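Local atomic coordinates of sgbp-b (Bacteroides uniformis, PDB entry 7K44), a protein that probably binds xyloglucan at the cell surface of a gut bacterium, as a surface glycan-binding protein of a xyloglucan utilization locus. Residues A235-F239 / C289-V293; G259-A265 / D356-M362; V266-D270 / W347-Q351; E282-E288 / N379-I385. One frame throughout, in Å; residues are numbered along the deposited sequence. Where two conformers were deposited one is given.

Interaction 1. Residues A235-F239 / C289-V293; sequences AAPFF and CFVAV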
loop_
_atom_site.group_PDB
_atom_site.type_symbol
_atom_site.label_atom_id
_atom_site.label_comp_id
_atom_site.label_asym_id
_atom_site.label_seq_id
_atom_site.Cartn_x
_atom_site.Cartn_y
_atom_site.Cartn_z
ATOM N N ALA A 235 22.779 -5.314 6.300
ATOM C CA ALA A 235 22.736 -6.010 5.024
ATOM C C ALA A 235 21.300 -6.422 4.753
ATOM O O ALA A 235 20.480 -6.484 5.670
ATOM C CB ALA A 235 23.630 -7.254 5.029
ATOM N N ALA A 236 21.014 -6.722 3.489
ATOM C CA ALA A 236 19.662 -7.109 3.103
ATOM C C ALA A 236 19.218 -8.296 3.952
ATOM O O ALA A 236 20.027 -9.181 4.255
ATOM C CB ALA A 236 19.613 -7.483 1.625
ATOM N N PRO A 237 17.945 -8.352 4.359
ATOM C CA PRO A 237 16.874 -7.432 3.979
ATOM C C PRO A 237 16.741 -6.184 4.868
ATOM O O PRO A 237 15.690 -5.519 4.830
ATOM C CB PRO A 237 15.634 -8.321 4.098
ATOM C CG PRO A 237 15.952 -9.188 5.269
ATOM C CD PRO A 237 17.452 -9.453 5.201
ATOM N N PHE A 238 17.791 -5.891 5.645
ATOM C CA PHE A 238 17.943 -4.679 6.462
ATOM C C PHE A 238 17.067 -4.668 7.707
ATOM O O PHE A 238 17.560 -4.458 8.818
ATOM C CB PHE A 238 17.799 -3.397 5.635
ATOM C CG PHE A 238 18.718 -3.346 4.453
ATOM C CD1 PHE A 238 20.072 -3.088 4.619
ATOM C CD2 PHE A 238 18.241 -3.606 3.179
ATOM C CE1 PHE A 238 20.923 -3.062 3.525
ATOM C CE2 PHE A 238 19.090 -3.578 2.083
ATOM C CZ PHE A 238 20.433 -3.304 2.261
ATOM N N PHE A 239 15.774 -4.915 7.538
ATOM C CA PHE A 239 14.876 -5.150 8.651
ATOM C C PHE A 239 14.271 -6.531 8.483
ATOM O O PHE A 239 14.105 -7.019 7.362
ATOM C CB PHE A 239 13.757 -4.103 8.688
ATOM C CG PHE A 239 14.264 -2.696 8.754
ATOM C CD1 PHE A 239 14.616 -2.136 9.966
ATOM C CD2 PHE A 239 14.425 -1.965 7.603
ATOM C CE1 PHE A 239 15.105 -0.845 10.026
ATOM C CE2 PHE A 239 14.907 -0.671 7.652
ATOM C CZ PHE A 239 15.246 -0.121 8.867
ATOM N N CYS A 289 7.927 -10.826 1.213
ATOM C CA CYS A 289 9.049 -11.222 0.370
ATOM C C CYS A 289 9.927 -10.021 0.056
ATOM O O CYS A 289 9.425 -8.940 -0.278
ATOM C CB CYS A 289 8.546 -11.869 -0.929
ATOM S SG CYS A 289 9.862 -12.459 -2.025
ATOM N N PHE A 290 11.234 -10.200 0.188
ATOM C CA PHE A 290 12.214 -9.160 -0.111
ATOM C C PHE A 290 13.110 -9.691 -1.222
ATOM O O PHE A 290 13.856 -10.658 -1.012
ATOM C CB PHE A 290 13.027 -8.836 1.144
ATOM C CG PHE A 290 13.982 -7.667 0.988
ATOM C CD1 PHE A 290 15.155 -7.795 0.243
ATOM C CD2 PHE A 290 13.716 -6.450 1.607
ATOM C CE1 PHE A 290 16.042 -6.717 0.111
ATOM C CE2 PHE A 290 14.600 -5.378 1.480
ATOM C CZ PHE A 290 15.758 -5.519 0.727
ATOM N N VAL A 291 13.030 -9.081 -2.400
ATOM C CA VAL A 291 13.881 -9.443 -3.531
ATOM C C VAL A 291 15.048 -8.469 -3.539
ATOM O O VAL A 291 14.870 -7.283 -3.833
ATOM C CB VAL A 291 13.110 -9.421 -4.856
ATOM C CG1 VAL A 291 14.056 -9.693 -6.035
ATOM C CG2 VAL A 291 11.978 -10.434 -4.830
ATOM N N ALA A 292 16.243 -8.955 -3.196
ATOM C CA ALA A 292 17.387 -8.056 -3.099
ATOM C C ALA A 292 18.037 -7.801 -4.449
ATOM O O ALA A 292 18.677 -6.760 -4.635
ATOM C CB ALA A 292 18.421 -8.621 -2.130
ATOM N N VAL A 293 17.903 -8.730 -5.390
ATOM C CA VAL A 293 18.572 -8.636 -6.680
ATOM C C VAL A 293 17.550 -8.936 -7.765
ATOM O O VAL A 293 16.931 -10.004 -7.760
ATOM C CB VAL A 293 19.774 -9.594 -6.776
ATOM C CG1 VAL A 293 20.368 -9.553 -8.173
ATOM C CG2 VAL A 293 20.832 -9.231 -5.739
#
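In F290, CG lies trans to the backbone N across the CA-CB bond (chi1 -174°), which carries the ring from strand 283-291 to P237. The proline's CB sits over one face of that ring, 3.8 Å from the ring centroid of F290 and 19° off the ring normal: a CH-pi contact. Proline suits this place, since its ring is already constrained and loses little freedom on packing, while its C-H groups are slightly polarised. The peptide bond between A236 and P237 is cis, and with F238 N donating to A235 O at 2.8 Å the four residues form a type VI turn, the reverse turn built around a cis-proline. F238 folds its ring back over this turn, with the backbone N of A236 above the ring centre, and offers an edge to the phenyl of F290, CD2 of F238 lying 4.0 Å from CZ of F290. The two small alanines fill in beside the ring: CB of A236 meets CB of A292 at 4.1 Å, and A292 CB lies in the plane of the F290 ring at its edge. W331 meets F290 edge-to-face and also touches P237, while Y376 packs against the proline.

Interaction 2. Residues G259-A265 / D356-M362; sequences GQLQNGA and DELALQM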
loop_
_atom_site.group_PDB
_atom_site.type_symbol
_atom_site.label_atom_id
_atom_site.label_comp_id
_atom_site.label_asym_id
_atom_site.label_seq_id
_atom_site.Cartn_x
_atom_site.Cartn_y
_atom_site.Cartn_z
ATOM N N GLY A 259 16.441 -24.444 -5.695
ATOM C CA GLY A 259 16.195 -23.879 -4.372
ATOM C C GLY A 259 14.848 -24.326 -3.833
ATOM O O GLY A 259 13.877 -24.432 -4.587
ATOM N N GLN A 260 14.791 -24.594 -2.530
ATOM C CA GLN A 260 13.521 -24.941 -1.903
ATOM C C GLN A 260 13.472 -24.393 -0.489
ATOM O O GLN A 260 14.490 -24.330 0.206
ATOM C CB GLN A 260 13.299 -26.454 -1.790
ATOM C CG GLN A 260 13.410 -27.236 -3.089
ATOM C CD GLN A 260 14.844 -27.619 -3.412
ATOM O OE1 GLN A 260 15.630 -27.946 -2.523
ATOM N NE2 GLN A 260 15.195 -27.565 -4.687
ATOM N N LEU A 261 12.270 -24.032 -0.057
ATOM C CA LEU A 261 11.941 -23.858 1.351
ATOM C C LEU A 261 10.847 -24.875 1.632
ATOM O O LEU A 261 9.698 -24.702 1.201
ATOM C CB LEU A 261 11.436 -22.453 1.656
ATOM C CG LEU A 261 12.390 -21.294 1.436
ATOM C CD1 LEU A 261 11.688 -19.974 1.805
ATOM C CD2 LEU A 261 13.651 -21.481 2.261
ATOM N N GLN A 262 11.194 -25.974 2.300
ATOM C CA GLN A 262 10.226 -27.001 2.666
ATOM C C GLN A 262 10.032 -26.835 4.161
ATOM O O GLN A 262 10.979 -27.001 4.932
ATOM C CB GLN A 262 10.733 -28.402 2.320
ATOM C CG GLN A 262 11.256 -28.506 0.890
ATOM C CD GLN A 262 10.163 -28.643 -0.163
ATOM O OE1 GLN A 262 10.238 -28.005 -1.202
ATOM N NE2 GLN A 262 9.158 -29.468 0.101
ATOM N N ASN A 263 8.826 -26.472 4.567
ATOM C CA ASN A 263 8.567 -25.997 5.913
ATOM C C ASN A 263 7.408 -26.761 6.524
ATOM O O ASN A 263 6.493 -27.200 5.821
ATOM C CB ASN A 263 8.121 -24.506 5.891
ATOM C CG ASN A 263 9.004 -23.627 5.016
ATOM O OD1 ASN A 263 10.091 -23.207 5.421
ATOM N ND2 ASN A 263 8.524 -23.325 3.806
ATOM N N GLY A 264 7.428 -26.888 7.851
ATOM C CA GLY A 264 6.243 -27.299 8.569
ATOM C C GLY A 264 5.461 -26.074 9.015
ATOM O O GLY A 264 5.998 -25.188 9.685
ATOM N N ALA A 265 4.192 -25.992 8.634
ATOM C CA ALA A 265 3.354 -24.872 9.032
ATOM C C ALA A 265 2.373 -25.319 10.109
ATOM O O ALA A 265 2.133 -26.519 10.302
ATOM C CB ALA A 265 2.595 -24.314 7.821
ATOM N N ASP A 356 1.269 -31.262 6.977
ATOM C CA ASP A 356 1.426 -29.890 7.448
ATOM C C ASP A 356 2.333 -29.025 6.585
ATOM O O ASP A 356 2.544 -27.854 6.930
ATOM C CB ASP A 356 1.932 -29.864 8.904
ATOM C CG ASP A 356 3.285 -30.546 9.072
ATOM O OD1 ASP A 356 4.095 -30.550 8.120
ATOM O OD2 ASP A 356 3.545 -31.110 10.158
ATOM N N GLU A 357 2.857 -29.540 5.478
ATOM C CA GLU A 357 3.936 -28.853 4.781
ATOM C C GLU A 357 3.449 -27.599 4.049
ATOM O O GLU A 357 2.329 -27.531 3.528
ATOM C CB GLU A 357 4.605 -29.792 3.782
ATOM C CG GLU A 357 5.868 -29.216 3.138
ATOM C CD GLU A 357 6.563 -30.227 2.256
ATOM O OE1 GLU A 357 5.972 -30.660 1.247
ATOM O OE2 GLU A 357 7.705 -30.618 2.584
ATOM N N LEU A 358 4.325 -26.605 4.011
ATOM C CA LEU A 358 4.205 -25.428 3.152
ATOM C C LEU A 358 5.500 -25.411 2.351
ATOM O O LEU A 358 6.584 -25.302 2.934
ATOM C CB LEU A 358 4.050 -24.181 4.018
ATOM C CG LEU A 358 3.664 -22.855 3.357
ATOM C CD1 LEU A 358 3.141 -21.870 4.400
ATOM C CD2 LEU A 358 4.829 -22.254 2.618
ATOM N N ALA A 359 5.410 -25.590 1.036
ATOM C CA ALA A 359 6.590 -25.728 0.190
ATOM C C ALA A 359 6.656 -24.661 -0.899
ATOM O O ALA A 359 5.655 -24.372 -1.568
ATOM C CB ALA A 359 6.659 -27.113 -0.459
ATOM N N LEU A 360 7.859 -24.113 -1.099
ATOM C CA LEU A 360 8.185 -23.215 -2.199
ATOM C C LEU A 360 9.428 -23.751 -2.888
ATOM O O LEU A 360 10.401 -24.101 -2.214
ATOM C CB LEU A 360 8.476 -21.787 -1.718
ATOM C CG LEU A 360 7.389 -21.018 -0.972
ATOM C CD1 LEU A 360 7.469 -21.318 0.517
ATOM C CD2 LEU A 360 7.584 -19.532 -1.214
ATOM N N GLN A 361 9.408 -23.829 -4.218
ATOM C CA GLN A 361 10.563 -24.336 -4.953
ATOM C C GLN A 361 10.859 -23.462 -6.156
ATOM O O GLN A 361 9.953 -23.151 -6.939
ATOM C CB GLN A 361 10.353 -25.774 -5.417
ATOM C CG GLN A 361 9.953 -26.698 -4.305
ATOM C CD GLN A 361 9.817 -28.133 -4.761
ATOM O OE1 GLN A 361 9.699 -28.406 -5.956
ATOM N NE2 GLN A 361 9.856 -29.070 -3.809
ATOM N N MET A 362 12.124 -23.069 -6.300
ATOM C CA MET A 362 12.561 -22.213 -7.397
ATOM C C MET A 362 13.373 -23.026 -8.397
ATOM O O MET A 362 14.261 -23.794 -8.004
ATOM C CB MET A 362 13.393 -21.043 -6.877
ATOM C CG MET A 362 13.671 -20.005 -7.960
ATOM S SD MET A 362 14.630 -18.619 -7.311
ATOM C CE MET A 362 14.047 -17.274 -8.332
HETATM O O HOH W 1 13.831 -26.553 -7.026
#
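D356 starts the pairing just outside the strand, its O accepting the backbone N of A265 at 3.0 Å; the same O takes the indole N-H of W267. E357, its CG trans to N about the CA-CB bond (chi1 -172°), reaches along the sheet to Q262, whose NE2 makes a weak bond to OE2 of E357, with amide and carboxylate planes nearly perpendicular. L358 turns to the opposite face, with N263 as its hydrogen-bonded antiparallel partner. L358 O is gripped twice, by N of N263 at 3.0 Å and by ND2 of N263 at 2.9 Å, from opposite faces of the carbonyl plane, an economical use of a short amide whose OD1 is taken by Y214 OH. A small residue suits A359, since the bent side chain of Q262 passes close by, NE2 of Q262 lying 3.5 Å from CB of A359. L360 exchanges backbone bonds with L261, and the leucines L358 and L360 both pack on F380 of the other sheet, as in the core of a beta sandwich. The extended Q361 crosses Q260 at a slant, their CG atoms 3.7 Å apart, and its NE2 donates to OE1 of Q262 at 2.8 Å, nearly straight (169°) but from above the acceptor's carbonyl plane. M362 and G259 form a hydrogen-bonded pair; water 1 links M362 O to NE2 of Q260, whose OE1 accepts from G224 N. R302 donates to OE1 of Q361, so a relay of amides runs from arginine to E357 whose end charges would tend to polarise both amides in the same sense.

Interaction 3. Residues V266-D270 / W347-Q351; sequences VWGID and WGEFQ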
loop_
_atom_site.group_PDB
_atom_site.type_symbol
_atom_site.label_atom_id
_atom_site.label_comp_id
_atom_site.label_asym_id
_atom_site.label_seq_id
_atom_site.Cartn_x
_atom_site.Cartn_y
_atom_site.Cartn_z
ATOM N N VAL A 266 1.827 -24.346 10.831
ATOM C CA VAL A 266 0.852 -24.591 11.888
ATOM C C VAL A 266 -0.479 -24.040 11.398
ATOM O O VAL A 266 -0.695 -22.823 11.387
ATOM C CB VAL A 266 1.271 -23.952 13.213
ATOM C CG1 VAL A 266 0.187 -24.162 14.262
ATOM C CG2 VAL A 266 2.587 -24.528 13.667
ATOM N N TRP A 267 -1.385 -24.926 11.006
ATOM C CA TRP A 267 -2.603 -24.494 10.334
ATOM C C TRP A 267 -3.774 -24.255 11.279
ATOM O O TRP A 267 -4.837 -23.819 10.822
ATOM C CB TRP A 267 -2.989 -25.492 9.238
ATOM C CG TRP A 267 -1.889 -25.727 8.237
ATOM C CD1 TRP A 267 -0.989 -26.756 8.236
ATOM C CD2 TRP A 267 -1.565 -24.902 7.108
ATOM N NE1 TRP A 267 -0.124 -26.622 7.176
ATOM C CE2 TRP A 267 -0.463 -25.501 6.460
ATOM C CE3 TRP A 267 -2.094 -23.715 6.588
ATOM C CZ2 TRP A 267 0.110 -24.963 5.314
ATOM C CZ3 TRP A 267 -1.528 -23.175 5.439
ATOM C CH2 TRP A 267 -0.426 -23.802 4.818
ATOM N N GLY A 268 -3.607 -24.491 12.575
ATOM C CA GLY A 268 -4.714 -24.385 13.506
ATOM C C GLY A 268 -5.030 -22.975 13.963
ATOM O O GLY A 268 -4.939 -22.667 15.155
ATOM N N ILE A 269 -5.412 -22.108 13.025
ATOM C CA ILE A 269 -5.725 -20.725 13.362
ATOM C C ILE A 269 -6.957 -20.671 14.261
ATOM O O ILE A 269 -7.943 -21.386 14.042
ATOM C CB ILE A 269 -5.928 -19.918 12.068
ATOM C CG1 ILE A 269 -4.606 -19.794 11.297
ATOM C CG2 ILE A 269 -6.505 -18.530 12.367
ATOM C CD1 ILE A 269 -4.775 -19.358 9.852
ATOM N N ASP A 270 -6.890 -19.833 15.294
ATOM C CA ASP A 270 -8.022 -19.584 16.185
ATOM C C ASP A 270 -9.270 -19.269 15.370
ATOM O O ASP A 270 -9.245 -18.404 14.491
ATOM C CB ASP A 270 -7.652 -18.391 17.078
ATOM C CG ASP A 270 -8.731 -18.028 18.090
ATOM O OD1 ASP A 270 -9.860 -18.558 18.028
ATOM O OD2 ASP A 270 -8.428 -17.184 18.967
ATOM N N TRP A 347 -12.230 -24.024 4.595
ATOM C CA TRP A 347 -11.003 -23.967 5.385
ATOM C C TRP A 347 -10.904 -25.168 6.319
ATOM O O TRP A 347 -9.855 -25.823 6.408
ATOM C CB TRP A 347 -11.000 -22.650 6.163
ATOM C CG TRP A 347 -9.940 -22.543 7.205
ATOM C CD1 TRP A 347 -10.132 -22.398 8.541
ATOM C CD2 TRP A 347 -8.523 -22.562 6.998
ATOM N NE1 TRP A 347 -8.929 -22.328 9.187
ATOM C CE2 TRP A 347 -7.924 -22.433 8.262
ATOM C CE3 TRP A 347 -7.708 -22.678 5.869
ATOM C CZ2 TRP A 347 -6.541 -22.417 8.435
ATOM C CZ3 TRP A 347 -6.340 -22.666 6.038
ATOM C CH2 TRP A 347 -5.767 -22.542 7.311
ATOM N N GLY A 348 -12.007 -25.499 6.997
ATOM C CA GLY A 348 -11.984 -26.612 7.933
ATOM C C GLY A 348 -11.638 -27.932 7.275
ATOM O O GLY A 348 -10.913 -28.751 7.847
ATOM N N GLU A 349 -12.159 -28.162 6.069
ATOM C CA GLU A 349 -11.810 -29.388 5.364
ATOM C C GLU A 349 -10.328 -29.412 5.001
ATOM O O GLU A 349 -9.682 -30.462 5.106
ATOM C CB GLU A 349 -12.720 -29.607 4.153
ATOM C CG GLU A 349 -14.209 -29.782 4.506
ATOM C CD GLU A 349 -14.520 -31.075 5.264
ATOM O OE1 GLU A 349 -15.161 -31.966 4.672
ATOM O OE2 GLU A 349 -14.149 -31.195 6.454
ATOM N N PHE A 350 -9.758 -28.269 4.606
ATOM C CA PHE A 350 -8.317 -28.240 4.366
ATOM C C PHE A 350 -7.530 -28.508 5.642
ATOM O O PHE A 350 -6.496 -29.187 5.613
ATOM C CB PHE A 350 -7.885 -26.901 3.760
ATOM C CG PHE A 350 -6.392 -26.741 3.701
ATOM C CD1 PHE A 350 -5.646 -27.440 2.761
ATOM C CD2 PHE A 350 -5.738 -25.909 4.597
ATOM C CE1 PHE A 350 -4.273 -27.314 2.697
ATOM C CE2 PHE A 350 -4.347 -25.775 4.553
ATOM C CZ PHE A 350 -3.614 -26.477 3.592
ATOM N N GLN A 351 -7.983 -27.957 6.770
ATOM C CA GLN A 351 -7.296 -28.204 8.034
ATOM C C GLN A 351 -7.290 -29.686 8.368
ATOM O O GLN A 351 -6.323 -30.197 8.945
ATOM C CB GLN A 351 -8.002 -27.467 9.163
ATOM C CG GLN A 351 -7.847 -25.974 9.164
ATOM C CD GLN A 351 -8.494 -25.381 10.384
ATOM O OE1 GLN A 351 -9.684 -25.590 10.623
ATOM N NE2 GLN A 351 -7.713 -24.672 11.190
HETATM O O HOH W 2 -9.589 -21.576 11.972
HETATM O O HOH W 3 -8.136 -24.112 14.034
#
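W267 O receives two N-H groups, one from I269 N across an inverse gamma turn centred on G268, and one from the side chain of Q351 on the short helix 347-352; they approach from opposite faces of the carbonyl plane. The turn kinks the loop after strand 255-264 tightly at G268. The tight part of the contact is aromatic. F350 directs an edge at the face of the W267 six-membered ring, a T-shaped pair with planes at 89° and CE2 of F350 only 3.7 Å from CE3 of W267. The tryptophan's broad indole is wide enough to take a second neighbour at its rim, CH2 of W347, while CD1 of I269 lies 3.8 Å from CZ2 of W347. W347 gets there with CG opposite its backbone N across the CA-CB bond (chi1 169°), which lays the indole down toward the loop, and CG of Q351 rests over one of its faces. V382 touches both tryptophans and I269 from strand 371-384.

The other side is wetter. NE2 of Q351 bonds to W267 O at 3.0 Å, nearly straight and with that oxygen in the plane of its own amide; water 3 accepts from the same NE2 and donates to I269 O. A leucine in place of Q351 would probably leave W267 O with the gamma-turn N-H alone and water 3 without its donor, so the loop would be held less firmly. I269 O accepts from a second water as well: water 2 lies at 2.7 Å from I269 O and takes the N-H of W347 NE1, in the indole plane, at 3.0 Å.

Interaction 4. Residues E282-E288 / N379-I385; sequences ELALQFE and NFRVVKI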
loop_
_atom_site.group_PDB
_atom_site.type_symbol
_atom_site.label_atom_id
_atom_site.label_comp_id
_atom_site.label_asym_id
_atom_site.label_seq_id
_atom_site.Cartn_x
_atom_site.Cartn_y
_atom_site.Cartn_z
ATOM N N GLU A 282 -12.466 -17.733 -0.722
ATOM C CA GLU A 282 -12.407 -16.402 -0.138
ATOM C C GLU A 282 -11.100 -16.145 0.603
ATOM O O GLU A 282 -10.956 -15.100 1.241
ATOM C CB GLU A 282 -13.613 -16.175 0.779
ATOM C CG GLU A 282 -14.949 -16.329 0.030
ATOM C CD GLU A 282 -16.181 -16.183 0.918
ATOM O OE1 GLU A 282 -16.037 -16.013 2.148
ATOM O OE2 GLU A 282 -17.305 -16.236 0.372
ATOM N N LEU A 283 -10.140 -17.063 0.516
ATOM C CA LEU A 283 -8.930 -16.976 1.321
ATOM C C LEU A 283 -7.699 -16.904 0.430
ATOM O O LEU A 283 -7.706 -17.362 -0.713
ATOM C CB LEU A 283 -8.806 -18.202 2.231
ATOM C CG LEU A 283 -9.851 -18.321 3.342
ATOM C CD1 LEU A 283 -9.774 -19.703 3.998
ATOM C CD2 LEU A 283 -9.708 -17.214 4.367
ATOM N N ALA A 284 -6.610 -16.349 0.986
ATOM C CA ALA A 284 -5.330 -16.294 0.299
ATOM C C ALA A 284 -4.231 -16.757 1.244
ATOM O O ALA A 284 -4.303 -16.532 2.456
ATOM C CB ALA A 284 -4.972 -14.878 -0.177
ATOM N N LEU A 285 -3.228 -17.420 0.673
ATOM C CA LEU A 285 -1.940 -17.576 1.342
ATOM C C LEU A 285 -1.125 -16.324 1.059
ATOM O O LEU A 285 -0.881 -15.983 -0.104
ATOM C CB LEU A 285 -1.195 -18.812 0.849
ATOM C CG LEU A 285 0.185 -18.986 1.502
ATOM C CD1 LEU A 285 0.004 -19.438 2.931
ATOM C CD2 LEU A 285 1.007 -19.995 0.720
ATOM N N GLN A 286 -0.713 -15.626 2.117
ATOM C CA GLN A 286 -0.131 -14.304 1.980
ATOM C C GLN A 286 1.176 -14.296 2.756
ATOM O O GLN A 286 1.274 -14.924 3.815
ATOM C CB GLN A 286 -1.117 -13.283 2.548
ATOM C CG GLN A 286 -0.707 -11.840 2.473
ATOM C CD GLN A 286 -1.805 -10.943 3.012
ATOM O OE1 GLN A 286 -1.845 -10.616 4.201
ATOM N NE2 GLN A 286 -2.723 -10.550 2.131
ATOM N N PHE A 287 2.194 -13.645 2.202
ATOM C CA PHE A 287 3.499 -13.645 2.856
ATOM C C PHE A 287 4.289 -12.401 2.489
ATOM O O PHE A 287 3.929 -11.633 1.592
ATOM C CB PHE A 287 4.282 -14.926 2.528
ATOM C CG PHE A 287 4.481 -15.164 1.054
ATOM C CD1 PHE A 287 3.512 -15.819 0.301
ATOM C CD2 PHE A 287 5.640 -14.722 0.421
ATOM C CE1 PHE A 287 3.701 -16.037 -1.066
ATOM C CE2 PHE A 287 5.838 -14.937 -0.938
ATOM C CZ PHE A 287 4.864 -15.580 -1.685
ATOM N N GLU A 288 5.374 -12.186 3.219
ATOM C CA GLU A 288 6.256 -11.064 2.949
ATOM C C GLU A 288 7.489 -11.580 2.218
ATOM O O GLU A 288 7.999 -12.668 2.523
ATOM C CB GLU A 288 6.612 -10.337 4.250
ATOM C CG GLU A 288 6.497 -8.818 4.118
ATOM C CD GLU A 288 5.051 -8.350 4.202
ATOM O OE1 GLU A 288 4.761 -7.170 3.917
ATOM O OE2 GLU A 288 4.181 -9.179 4.529
ATOM N N ASN A 379 6.601 -14.651 7.444
ATOM C CA ASN A 379 5.240 -14.274 7.842
ATOM C C ASN A 379 4.173 -14.784 6.874
ATOM O O ASN A 379 3.388 -14.013 6.328
ATOM C CB ASN A 379 5.126 -12.766 8.069
ATOM C CG ASN A 379 5.732 -12.338 9.385
ATOM O OD1 ASN A 379 5.864 -13.147 10.303
ATOM N ND2 ASN A 379 6.077 -11.055 9.495
ATOM N N PHE A 380 4.137 -16.107 6.689
ATOM C CA PHE A 380 3.066 -16.713 5.908
ATOM C C PHE A 380 1.794 -16.745 6.752
ATOM O O PHE A 380 1.804 -17.213 7.895
ATOM C CB PHE A 380 3.447 -18.129 5.472
ATOM C CG PHE A 380 4.624 -18.190 4.541
ATOM C CD1 PHE A 380 5.921 -18.166 5.034
ATOM C CD2 PHE A 380 4.435 -18.289 3.176
ATOM C CE1 PHE A 380 7.021 -18.234 4.178
ATOM C CE2 PHE A 380 5.523 -18.354 2.306
ATOM C CZ PHE A 380 6.814 -18.319 2.806
ATOM N N ARG A 381 0.698 -16.236 6.189
ATOM C CA ARG A 381 -0.585 -16.186 6.876
ATOM C C ARG A 381 -1.686 -16.572 5.902
ATOM O O ARG A 381 -1.529 -16.439 4.687
ATOM C CB ARG A 381 -0.880 -14.806 7.489
ATOM C CG ARG A 381 -0.893 -13.634 6.505
ATOM C CD ARG A 381 0.420 -12.878 6.493
ATOM N NE ARG A 381 0.343 -11.603 5.768
ATOM C CZ ARG A 381 1.410 -10.894 5.416
ATOM N NH1 ARG A 381 1.263 -9.736 4.754
ATOM N NH2 ARG A 381 2.635 -11.324 5.742
ATOM N N VAL A 382 -2.791 -17.086 6.442
ATOM C CA VAL A 382 -3.991 -17.376 5.654
ATOM C C VAL A 382 -5.056 -16.372 6.069
ATOM O O VAL A 382 -5.449 -16.332 7.244
ATOM C CB VAL A 382 -4.488 -18.817 5.856
ATOM C CG1 VAL A 382 -5.763 -19.023 5.031
ATOM C CG2 VAL A 382 -3.418 -19.827 5.469
ATOM N N VAL A 383 -5.532 -15.570 5.105
ATOM C CA VAL A 383 -6.400 -14.434 5.392
ATOM C C VAL A 383 -7.488 -14.327 4.334
ATOM O O VAL A 383 -7.353 -14.816 3.215
ATOM C CB VAL A 383 -5.616 -13.102 5.451
ATOM C CG1 VAL A 383 -4.673 -13.067 6.651
ATOM C CG2 VAL A 383 -4.872 -12.867 4.153
ATOM N N LYS A 384 -8.558 -13.617 4.691
ATOM C CA LYS A 384 -9.625 -13.367 3.735
ATOM C C LYS A 384 -9.168 -12.364 2.685
ATOM O O LYS A 384 -8.433 -11.413 2.981
ATOM C CB LYS A 384 -10.855 -12.837 4.469
ATOM C CG LYS A 384 -11.596 -13.933 5.206
ATOM C CD LYS A 384 -12.876 -13.463 5.872
ATOM C CE LYS A 384 -13.617 -14.655 6.473
ATOM N NZ LYS A 384 -14.721 -14.250 7.394
ATOM N N ILE A 385 -9.593 -12.594 1.449
ATOM C CA ILE A 385 -9.407 -11.631 0.373
ATOM C C ILE A 385 -10.480 -10.547 0.492
ATOM O O ILE A 385 -10.187 -9.355 0.418
ATOM C CB ILE A 385 -9.476 -12.314 -1.008
ATOM C CG1 ILE A 385 -8.490 -13.484 -1.096
ATOM C CG2 ILE A 385 -9.225 -11.299 -2.118
ATOM C CD1 ILE A 385 -8.849 -14.488 -2.182
HETATM O O HOH W 4 5.288 -9.373 7.310
#
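R381 and Q286 face each other as a hydrogen-bonded antiparallel pair, and their side chains continue the pairing above the sheet. R381 has its CG in the crowded position between backbone N and carbonyl carbon (chi1 58°), and a bend at chi2 turns the chain across strand 283-291, laying the guanidinium face over the backbone at Q286 and F287. Q286 stands extended, and its OE1 meets NE of R381 at 2.9 Å on a lone pair, the amide turned steeply to the guanidinium. Farther on, NH1 and NH2 both grip one oxygen, OE2 of E288, end-on, at 3.0 and 2.9 Å respectively, with carboxylate and guanidinium nearly coplanar. The E288 chi1 of -134° departs from a staggered value, consistent with some strain in placing OE2 there; its OE1 bonds to S133. NH2 also donates to N379 O at 2.9 Å, so arginine, with its many N-H groups, suits a buried spot ringed by acceptors; NH1 reaches Q333 too. A methionine here would probably leave OE2 of E288 without a countercharge and Q286 OE1 and N379 O without their donors. On this same face, near the chain's end, CB of A284 meets CG1 of I385 at 3.9 Å.

The opposite face holds apolar L285 and V382. F287 and F380 lie side by side, planes 28° apart and offset to hardly overlap, CB of F287 resting over the face of F380.

N379 donates to D241, a calcium ligand. The arrangement is that of neighbouring antiparallel strands in a beta sandwich, with a calcium site beside the pairing, as in many carbohydrate-binding modules.

All four interactions lie in the xyloglucan-binding region. Along the chain come 235-239, 259-265, 266-270, 282-288, 289-293, 347-351, 356-362 and 379-385, so interaction 3 is nested within the loop closed by interaction 2, while the other pairs interleave. Interactions 1 and 4 share strand 283-291, their centres 21 Å apart; interaction 2 belongs to the facing sheet, its centre 16 Å from that of interaction 4, and the two meet where L358 touches L285 and where L358 and L360 pack on F380. Interaction 3 lies at one end of this sandwich, 13 Å from interaction 4 and 17 Å from interaction 2 between centres, touching both through W267. Residues distant in sequence thus close a single compact domain.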